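Local coordinates for protein phosphoribosylglycinamide synthetase (Anaerococcus prevotii, PDB 4DIM) that probably works as an ATP-dependent ligase of the ATP-grasp family, binding ATP and a metal ion, at residues Asn121-Ala125 and Glu270-Ile274. Residues are numbered along the deposited sequence.
Sequences NVNTA and EVYII
Three hydrogen bonds fix the loop 121-125 to residues 270-274 of strand 270-277, an outermost strand of the large antiparallel sheet in this ATP-grasp family protein. Thr124 OG1 donates to Ile273 O (2.8 Å), Ile273 N to Asn123 O (3.1 Å, nearly linear), and Asn123 ND2 to Val271 O (3.1 Å). Extended from Val122 on, the loop runs at 88° (end-to-end directions of 122-125 and 270-273) to the strand, with Thr124 and Tyr272 CA atoms 4.6 Å apart, so it meets the edge without adding a strand. On the other edge, backbone hydrogen bonds join Tyr272 to Ile265 of strand 258-267. Asn121, at positive phi (58/58), ends helix 110-120 in a Schellman motif. The CA-to-CB bond of Asn123 points toward the strand, and chi1 m brings ND2 to Val271 O; its backbone N is hydrogen-bonded to Glu245 OE1 of helix 236-253, while Lys114 NZ is also hydrogen-bonded to Thr124 OG1. Tyr272 (chi1 m) sets its ring beside the loop, CD1 3.7 Å from Asn123 CB, with Thr124 N at the ring edge. Val122 CG1 meets Ile273 CD1 at 3.9 Å.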
ATOM      1  N   ASN A 121     -21.337  -6.858   6.567  1.00 85.24           N
ATOM      2  CA  ASN A 121     -20.832  -7.846   7.511  1.00 84.54           C
ATOM      3  C   ASN A 121     -19.405  -8.282   7.174  1.00 88.15           C
ATOM      4  O   ASN A 121     -19.126  -9.462   6.941  1.00 88.61           O
ATOM      5  CB  ASN A 121     -21.788  -9.074   7.559  1.00 85.43           C
ATOM      6  CG  ASN A 121     -21.477 -10.043   8.682  1.00 95.94           C
ATOM      7  OD1 ASN A 121     -20.910  -9.690   9.719  1.00 97.45           O
ATOM      8  ND2 ASN A 121     -21.803 -11.282   8.501  1.00 94.97           N
ATOM      9  N   VAL A 122     -18.513  -7.321   7.141  1.00 84.43           N
ATOM     10  CA  VAL A 122     -17.089  -7.550   6.903  1.00 83.77           C
ATOM     11  C   VAL A 122     -16.392  -7.459   8.240  1.00 82.79           C
ATOM     12  O   VAL A 122     -16.660  -6.534   8.988  1.00 80.37           O
ATOM     13  CB  VAL A 122     -16.534  -6.529   5.871  1.00 88.63           C
ATOM     14  CG1 VAL A 122     -14.998  -6.529   5.834  1.00 87.24           C
ATOM     15  CG2 VAL A 122     -17.106  -6.821   4.480  1.00 90.84           C
ATOM     16  N   ASN A 123     -15.512  -8.410   8.542  1.00 80.86           N
ATOM     17  CA  ASN A 123     -14.741  -8.428   9.782  1.00 81.42           C
ATOM     18  C   ASN A 123     -13.834  -7.263   9.832  1.00 86.96           C
ATOM     19  O   ASN A 123     -12.990  -7.077   8.941  1.00 85.39           O
ATOM     20  CB  ASN A 123     -13.889  -9.684   9.923  1.00 88.25           C
ATOM     21  CG  ASN A 123     -14.630 -10.957  10.101  1.00 93.52           C
ATOM     22  OD1 ASN A 123     -15.841 -10.979  10.308  1.00 96.87           O
ATOM     23  ND2 ASN A 123     -13.904 -12.046   9.995  1.00 95.75           N
ATOM     24  N   THR A 124     -14.029  -6.458  10.856  1.00 87.08           N
ATOM     25  CA  THR A 124     -13.239  -5.271  11.103  1.00 87.40           C
ATOM     26  C   THR A 124     -13.426  -4.864  12.580  1.00 93.44           C
ATOM     27  O   THR A 124     -14.430  -5.266  13.191  1.00 92.99           O
ATOM     28  CB  THR A 124     -13.723  -4.168  10.136  1.00100.13           C
ATOM     29  OG1 THR A 124     -12.723  -3.142  10.053  1.00100.52           O
ATOM     30  CG2 THR A 124     -15.119  -3.585  10.564  1.00 99.29           C
ATOM     31  N   ALA A 125     -12.502  -4.031  13.118  1.00 92.63           N
ATOM     32  CA  ALA A 125     -12.623  -3.421  14.460  1.00 93.84           C
ATOM     33  C   ALA A 125     -13.814  -2.455  14.441  1.00100.61           C
ATOM     34  O   ALA A 125     -13.743  -1.395  13.827  1.00 99.12           O
ATOM     35  CB  ALA A 125     -11.349  -2.662  14.835  1.00 93.94           C
ATOM     36  N   GLU A 270      -9.249 -15.543  13.220  1.00 92.89           N
ATOM     37  CA  GLU A 270     -10.183 -14.693  12.504  1.00 91.59           C
ATOM     38  C   GLU A 270      -9.412 -13.531  12.056  1.00 91.68           C
ATOM     39  O   GLU A 270      -8.491 -13.107  12.762  1.00 90.48           O
ATOM     40  CB  GLU A 270     -11.401 -14.297  13.347  1.00 95.41           C
ATOM     41  CG  GLU A 270     -12.469 -15.392  13.420  1.00110.40           C
ATOM     42  CD  GLU A 270     -12.977 -15.947  12.099  1.00125.07           C
ATOM     43  OE1 GLU A 270     -12.949 -15.209  11.083  1.00132.13           O
ATOM     44  OE2 GLU A 270     -13.367 -17.138  12.079  1.00106.54           O
ATOM     45  N   VAL A 271      -9.720 -13.058  10.841  1.00 86.47           N
ATOM     46  CA  VAL A 271      -8.964 -11.971  10.231  1.00 83.04           C
ATOM     47  C   VAL A 271      -9.859 -10.786  10.093  1.00 83.64           C
ATOM     48  O   VAL A 271     -11.055 -10.925   9.908  1.00 81.69           O
ATOM     49  CB  VAL A 271      -8.312 -12.386   8.891  1.00 85.79           C
ATOM     50  CG1 VAL A 271      -7.435 -13.610   9.092  1.00 84.91           C
ATOM     51  CG2 VAL A 271      -9.357 -12.649   7.800  1.00 86.66           C
ATOM     52  N   TYR A 272      -9.270  -9.613  10.210  1.00 82.19           N
ATOM     53  CA  TYR A 272      -9.966  -8.327  10.163  1.00 80.90           C
ATOM     54  C   TYR A 272      -9.241  -7.374   9.248  1.00 82.26           C
ATOM     55  O   TYR A 272      -8.005  -7.358   9.249  1.00 78.87           O
ATOM     56  CB  TYR A 272     -10.040  -7.718  11.577  1.00 81.18           C
ATOM     57  CG  TYR A 272     -10.700  -8.627  12.585  1.00 84.13           C
ATOM     58  CD1 TYR A 272     -12.040  -8.469  12.922  1.00 87.47           C
ATOM     59  CD2 TYR A 272      -9.972  -9.602  13.254  1.00 84.60           C
ATOM     60  CE1 TYR A 272     -12.658  -9.317  13.834  1.00 90.24           C
ATOM     61  CE2 TYR A 272     -10.575 -10.447  14.178  1.00 87.57           C
ATOM     62  CZ  TYR A 272     -11.930 -10.325  14.443  1.00101.42           C
ATOM     63  OH  TYR A 272     -12.562 -11.164  15.350  1.00113.16           O
ATOM     64  N   ILE A 273     -10.010  -6.528   8.524  1.00 80.01           N
ATOM     65  CA  ILE A 273      -9.462  -5.522   7.626  1.00 78.37           C
ATOM     66  C   ILE A 273      -9.299  -4.261   8.379  1.00 83.51           C
ATOM     67  O   ILE A 273     -10.293  -3.698   8.832  1.00 84.57           O
ATOM     68  CB  ILE A 273     -10.392  -5.309   6.409  1.00 82.64           C
ATOM     69  CG1 ILE A 273     -10.510  -6.610   5.598  1.00 82.08           C
ATOM     70  CG2 ILE A 273      -9.902  -4.109   5.536  1.00 85.33           C
ATOM     71  CD1 ILE A 273     -11.282  -6.549   4.529  1.00 86.01           C
ATOM     72  N   ILE A 274      -8.064  -3.746   8.442  1.00 80.95           N
ATOM     73  CA  ILE A 274      -7.793  -2.445   9.069  1.00 80.60           C
ATOM     74  C   ILE A 274      -7.970  -1.311   8.031  1.00 83.54           C
ATOM     75  O   ILE A 274      -8.718  -0.395   8.286  1.00 85.39           O
ATOM     76  CB  ILE A 274      -6.377  -2.390   9.679  1.00 81.88           C
ATOM     77  CG1 ILE A 274      -6.160  -3.502  10.691  1.00 82.41           C
ATOM     78  CG2 ILE A 274      -6.146  -1.025  10.321  1.00 83.01           C
ATOM     79  CD1 ILE A 274      -4.661  -3.925  10.733  1.00 90.58           C
TER